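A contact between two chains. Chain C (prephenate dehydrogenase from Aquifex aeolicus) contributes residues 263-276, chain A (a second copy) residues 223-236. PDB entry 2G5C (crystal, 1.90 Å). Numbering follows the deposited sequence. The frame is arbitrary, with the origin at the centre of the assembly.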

# COMPACT_ATOMS: atom_id res chain seq x y z
N ALA C 263 10.25 19.23 14.81
CA ALA C 263 10.92 20.07 13.83
C ALA C 263 9.93 20.32 12.70
O ALA C 263 9.99 19.67 11.66
CB ALA C 263 12.15 19.37 13.30
N GLU C 264 9.03 21.28 12.91
CA GLU C 264 7.98 21.61 11.95
C GLU C 264 8.40 21.83 10.50
O GLU C 264 7.85 21.21 9.59
CB GLU C 264 7.22 22.85 12.42
CG GLU C 264 6.63 22.75 13.82
CD GLU C 264 5.57 21.67 13.95
OE1 GLU C 264 5.93 20.47 13.89
OE2 GLU C 264 4.39 22.03 14.10
N GLU C 265 9.37 22.72 10.28
CA GLU C 265 9.81 23.03 8.93
C GLU C 265 10.52 21.89 8.22
O GLU C 265 10.23 21.60 7.06
CB GLU C 265 10.71 24.27 8.95
CG GLU C 265 10.12 25.43 9.74
CD GLU C 265 10.64 26.78 9.29
OE1 GLU C 265 11.88 26.94 9.15
OE2 GLU C 265 9.81 27.69 9.07
N GLU C 266 11.45 21.24 8.91
CA GLU C 266 12.19 20.13 8.32
C GLU C 266 11.26 18.95 8.09
O GLU C 266 11.39 18.23 7.09
CB GLU C 266 13.34 19.71 9.23
CG GLU C 266 14.47 19.00 8.50
CD GLU C 266 15.61 18.62 9.43
OE1 GLU C 266 15.95 19.44 10.32
OE2 GLU C 266 16.18 17.52 9.26
N LEU C 267 10.32 18.73 9.01
CA LEU C 267 9.37 17.63 8.88
C LEU C 267 8.56 17.80 7.60
O LEU C 267 8.39 16.85 6.85
CB LEU C 267 8.43 17.56 10.10
CG LEU C 267 7.38 16.43 10.07
CD1 LEU C 267 8.09 15.08 9.95
CD2 LEU C 267 6.53 16.48 11.34
N VAL C 268 8.08 19.01 7.34
CA VAL C 268 7.31 19.28 6.13
C VAL C 268 8.17 18.99 4.90
O VAL C 268 7.68 18.44 3.92
CB VAL C 268 6.86 20.76 6.05
CG1 VAL C 268 6.22 21.02 4.69
CG2 VAL C 268 5.87 21.07 7.15
N GLU C 269 9.44 19.38 4.96
CA GLU C 269 10.36 19.17 3.85
C GLU C 269 10.55 17.67 3.61
O GLU C 269 10.58 17.22 2.47
CB GLU C 269 11.72 19.82 4.15
CG GLU C 269 11.64 21.33 4.35
CD GLU C 269 11.08 22.05 3.13
OE1 GLU C 269 10.34 23.04 3.31
OE2 GLU C 269 11.38 21.63 2.00
N TYR C 270 10.67 16.91 4.69
CA TYR C 270 10.84 15.46 4.58
C TYR C 270 9.61 14.85 3.90
O TYR C 270 9.74 14.05 2.97
CB TYR C 270 11.01 14.85 5.97
CG TYR C 270 11.31 13.36 6.00
CD1 TYR C 270 12.58 12.90 6.35
CD2 TYR C 270 10.33 12.42 5.72
CE1 TYR C 270 12.86 11.53 6.44
CE2 TYR C 270 10.60 11.05 5.80
CZ TYR C 270 11.86 10.62 6.16
OH TYR C 270 12.12 9.27 6.28
N LEU C 271 8.42 15.24 4.36
CA LEU C 271 7.18 14.70 3.80
C LEU C 271 6.91 15.15 2.37
O LEU C 271 6.20 14.46 1.63
CB LEU C 271 5.99 15.09 4.69
CG LEU C 271 6.17 14.81 6.18
CD1 LEU C 271 4.90 15.21 6.91
CD2 LEU C 271 6.50 13.33 6.41
N LYS C 272 7.46 16.29 1.98
CA LYS C 272 7.28 16.81 0.63
C LYS C 272 8.09 15.99 -0.38
O LYS C 272 7.87 16.10 -1.59
CB LYS C 272 7.72 18.27 0.55
CG LYS C 272 6.69 19.28 1.05
CD LYS C 272 7.21 20.69 0.84
CE LYS C 272 6.17 21.73 1.20
NZ LYS C 272 6.72 23.12 1.08
N GLU C 273 9.02 15.18 0.12
CA GLU C 273 9.82 14.35 -0.76
C GLU C 273 8.92 13.46 -1.61
O GLU C 273 9.27 13.11 -2.73
CB GLU C 273 10.81 13.51 0.06
CG GLU C 273 11.95 14.33 0.66
CD GLU C 273 12.83 13.53 1.60
OE1 GLU C 273 12.86 12.28 1.50
OE2 GLU C 273 13.51 14.16 2.44
N VAL C 274 7.75 13.11 -1.07
CA VAL C 274 6.80 12.24 -1.76
C VAL C 274 6.21 12.88 -3.01
O VAL C 274 5.36 12.29 -3.68
CB VAL C 274 5.63 11.83 -0.85
CG1 VAL C 274 6.17 11.20 0.41
CG2 VAL C 274 4.75 13.04 -0.55
N LYS C 275 6.64 14.10 -3.31
CA LYS C 275 6.17 14.78 -4.51
C LYS C 275 7.19 14.41 -5.58
O LYS C 275 7.44 13.22 -5.80
CB LYS C 275 6.13 16.29 -4.29
CG LYS C 275 5.21 16.71 -3.15
CD LYS C 275 3.81 16.14 -3.34
CE LYS C 275 2.94 16.45 -2.14
NZ LYS C 275 1.58 15.85 -2.29
N ILE C 276 7.79 15.40 -6.22
CA ILE C 276 8.77 15.14 -7.27
C ILE C 276 8.11 14.41 -8.43
O ILE C 276 7.55 13.32 -8.25
CB ILE C 276 9.94 14.28 -6.74
CG1 ILE C 276 10.64 14.99 -5.58
CG2 ILE C 276 10.93 13.99 -7.86
CD1 ILE C 276 11.83 14.23 -5.04
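Chain A, residues 223-236: AKSDPIMWRDIFLE

Chain A residues 223-236 lie across chain C residues 263-276 as a short loop followed by a helix, in a contact between two copies of prephenate dehydrogenase that buries 700 Å² between the two stretches, both sides summed. In chain C a helix begins at E264(C), directly after A263(C) at the N-cap position, and the chain then passes through a type I beta turn from K272(C) to K275(C), closed by K275(C) N to K272(C) O at 2.9 Å. In chain A the helix runs from P227(A) to E236(A); D226(A) caps its start, OD2 accepting from M229(A) N at 2.7 Å. The helix axes approach to 8.9 Å and their N-to-C directions differ by 129°, so the helices run in roughly opposing senses but cross obliquely. The start of the chain A helix meets the C-terminal part of the chain C helix, with L271(C) CA 5.2 Å from P227(A) CA, while A223(A) CA lies 5.7 Å from V274(C) CA.

L271(C) points toward chain A and packs at the centre of the crossing. Its CB is 4.1 Å from P227(A) CB, its CD1 reaches W230(A) CB at 4.0 Å, and its CD2 meets the edge of the F234(A) ring, 4.1 Å from CE2. One turn earlier, L267(C) CD2 lies 4.3 Å from F234(A) CB and 3.9 Å from R231(A) CG, extending the apolar strip along the chain A helix. V268(C) CG1 touches I228(A) CD1 at 4.2 Å; the CB of I228(A) points away, but its end comes nearer.

R231(A), which has the largest covered area of any residue here, points toward chain C and lays its aliphatic part against the helix: CD is 3.2 Å from V268(C) CG2 and 3.5 Å from E264(C) O. E264(C) OE2 lies over one face of the guanidinium, 4.2 Å from R231(A) NE, so the opposite charges are near each other but no N-H points at the oxygen. The guanidinium instead pairs within its own helix, NH2 forming a salt bridge to D232(A) OD1 at 2.8 Å, although the place of that oxygen is less sure. E264(C) OE2 also approaches L235(A) CD2 at 3.4 Å.

At the other end, K275(C) supplies the one hydrogen bond between the stretches, NZ donating to S225(A) O at 3.0 Å, and its CE rests 3.8 Å from P227(A) CG. K272(C) CG lies 3.8 Å from P227(A) CB, and V274(C) CB stands 3.7 Å from A223(A) N.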

# COMPACT_ATOMS: atom_id res chain seq x y z
N ALA A 223 2.28 10.28 -0.85
CA ALA A 223 1.58 9.95 -2.09
C ALA A 223 0.75 11.15 -2.53
O ALA A 223 1.30 12.18 -2.96
CB ALA A 223 0.67 8.73 -1.87
N LYS A 224 -0.56 11.03 -2.43
CA LYS A 224 -1.46 12.11 -2.79
C LYS A 224 -1.74 12.87 -1.50
O LYS A 224 -2.48 13.85 -1.48
CB LYS A 224 -2.77 11.56 -3.37
CG LYS A 224 -2.58 10.68 -4.59
CD LYS A 224 -3.90 10.09 -5.07
CE LYS A 224 -3.69 9.16 -6.25
NZ LYS A 224 -4.98 8.59 -6.75
N SER A 225 -1.13 12.39 -0.42
CA SER A 225 -1.30 12.99 0.90
C SER A 225 -0.88 14.45 0.89
O SER A 225 -0.30 14.93 -0.08
CB SER A 225 -0.45 12.22 1.93
OG SER A 225 -0.89 10.88 2.07
N ASP A 226 -1.18 15.15 1.98
CA ASP A 226 -0.82 16.55 2.12
C ASP A 226 0.24 16.69 3.20
O ASP A 226 -0.02 16.45 4.37
CB ASP A 226 -2.04 17.39 2.49
CG ASP A 226 -1.67 18.79 2.92
OD1 ASP A 226 -0.89 19.44 2.20
OD2 ASP A 226 -2.17 19.24 3.97
N PRO A 227 1.47 17.08 2.81
CA PRO A 227 2.60 17.25 3.73
C PRO A 227 2.27 18.08 4.97
O PRO A 227 2.75 17.79 6.07
CB PRO A 227 3.65 17.92 2.85
CG PRO A 227 3.36 17.36 1.50
CD PRO A 227 1.85 17.47 1.44
N ILE A 228 1.45 19.11 4.78
CA ILE A 228 1.07 19.98 5.89
C ILE A 228 0.13 19.26 6.84
O ILE A 228 0.32 19.30 8.06
CB ILE A 228 0.39 21.28 5.37
CG1 ILE A 228 1.45 22.23 4.78
CG2 ILE A 228 -0.35 21.98 6.50
CD1 ILE A 228 2.25 21.64 3.64
N MSE A 229 -0.89 18.60 6.30
CA MSE A 229 -1.84 17.87 7.13
C MSE A 229 -1.13 16.83 7.97
O MSE A 229 -1.35 16.73 9.18
CB MSE A 229 -2.92 17.19 6.28
CG MSE A 229 -3.94 16.40 7.10
SE MSE A 229 -5.34 15.53 6.05
CE MSE A 229 -4.60 13.75 5.96
N TRP A 230 -0.26 16.04 7.34
CA TRP A 230 0.45 15.01 8.07
C TRP A 230 1.45 15.57 9.07
O TRP A 230 1.71 14.95 10.10
CB TRP A 230 1.10 14.01 7.09
CG TRP A 230 0.05 13.09 6.54
CD1 TRP A 230 -0.57 13.17 5.32
CD2 TRP A 230 -0.64 12.07 7.28
NE1 TRP A 230 -1.61 12.26 5.26
CE2 TRP A 230 -1.68 11.58 6.45
CE3 TRP A 230 -0.49 11.53 8.56
CZ2 TRP A 230 -2.56 10.58 6.86
CZ3 TRP A 230 -1.36 10.53 8.97
CH2 TRP A 230 -2.38 10.07 8.13
N ARG A 231 2.01 16.75 8.79
CA ARG A 231 2.93 17.37 9.74
C ARG A 231 2.12 17.71 10.99
O ARG A 231 2.61 17.59 12.11
CB ARG A 231 3.51 18.68 9.20
CG ARG A 231 4.28 19.46 10.27
CD ARG A 231 4.33 20.95 9.97
NE ARG A 231 3.03 21.59 10.12
CZ ARG A 231 2.77 22.84 9.74
NH1 ARG A 231 3.73 23.58 9.20
NH2 ARG A 231 1.56 23.35 9.92
N ASP A 232 0.88 18.14 10.78
CA ASP A 232 0.01 18.50 11.89
C ASP A 232 -0.44 17.25 12.64
O ASP A 232 -0.45 17.23 13.87
CB ASP A 232 -1.20 19.29 11.39
CG ASP A 232 -0.81 20.59 10.70
OD1 ASP A 232 0.22 21.19 11.10
OD2 ASP A 232 -1.53 21.04 9.79
N ILE A 233 -0.80 16.21 11.90
CA ILE A 233 -1.23 14.98 12.54
C ILE A 233 -0.09 14.39 13.36
O ILE A 233 -0.30 13.99 14.50
CB ILE A 233 -1.70 13.95 11.48
CG1 ILE A 233 -2.99 14.45 10.82
CG2 ILE A 233 -1.93 12.59 12.13
CD1 ILE A 233 -3.53 13.54 9.73
N PHE A 234 1.11 14.34 12.79
CA PHE A 234 2.25 13.79 13.51
C PHE A 234 2.57 14.60 14.77
O PHE A 234 3.06 14.05 15.75
CB PHE A 234 3.49 13.71 12.60
CG PHE A 234 3.36 12.69 11.49
CD1 PHE A 234 2.60 11.54 11.66
CD2 PHE A 234 4.03 12.87 10.28
CE1 PHE A 234 2.52 10.57 10.65
CE2 PHE A 234 3.95 11.92 9.26
CZ PHE A 234 3.19 10.76 9.45
N LEU A 235 2.28 15.90 14.73
CA LEU A 235 2.51 16.75 15.90
C LEU A 235 1.40 16.53 16.93
O LEU A 235 1.66 16.28 18.10
CB LEU A 235 2.52 18.23 15.52
CG LEU A 235 2.43 19.19 16.72
CD1 LEU A 235 3.70 19.11 17.56
CD2 LEU A 235 2.20 20.62 16.25
N GLU A 236 0.15 16.63 16.46
CA GLU A 236 -1.01 16.48 17.33
C GLU A 236 -1.10 15.12 18.02
O GLU A 236 -1.56 15.03 19.15
CB GLU A 236 -2.28 16.72 16.51
CG GLU A 236 -3.57 16.89 17.32
CD GLU A 236 -3.65 18.25 18.01
OE1 GLU A 236 -3.07 19.22 17.48
OE2 GLU A 236 -4.32 18.34 19.07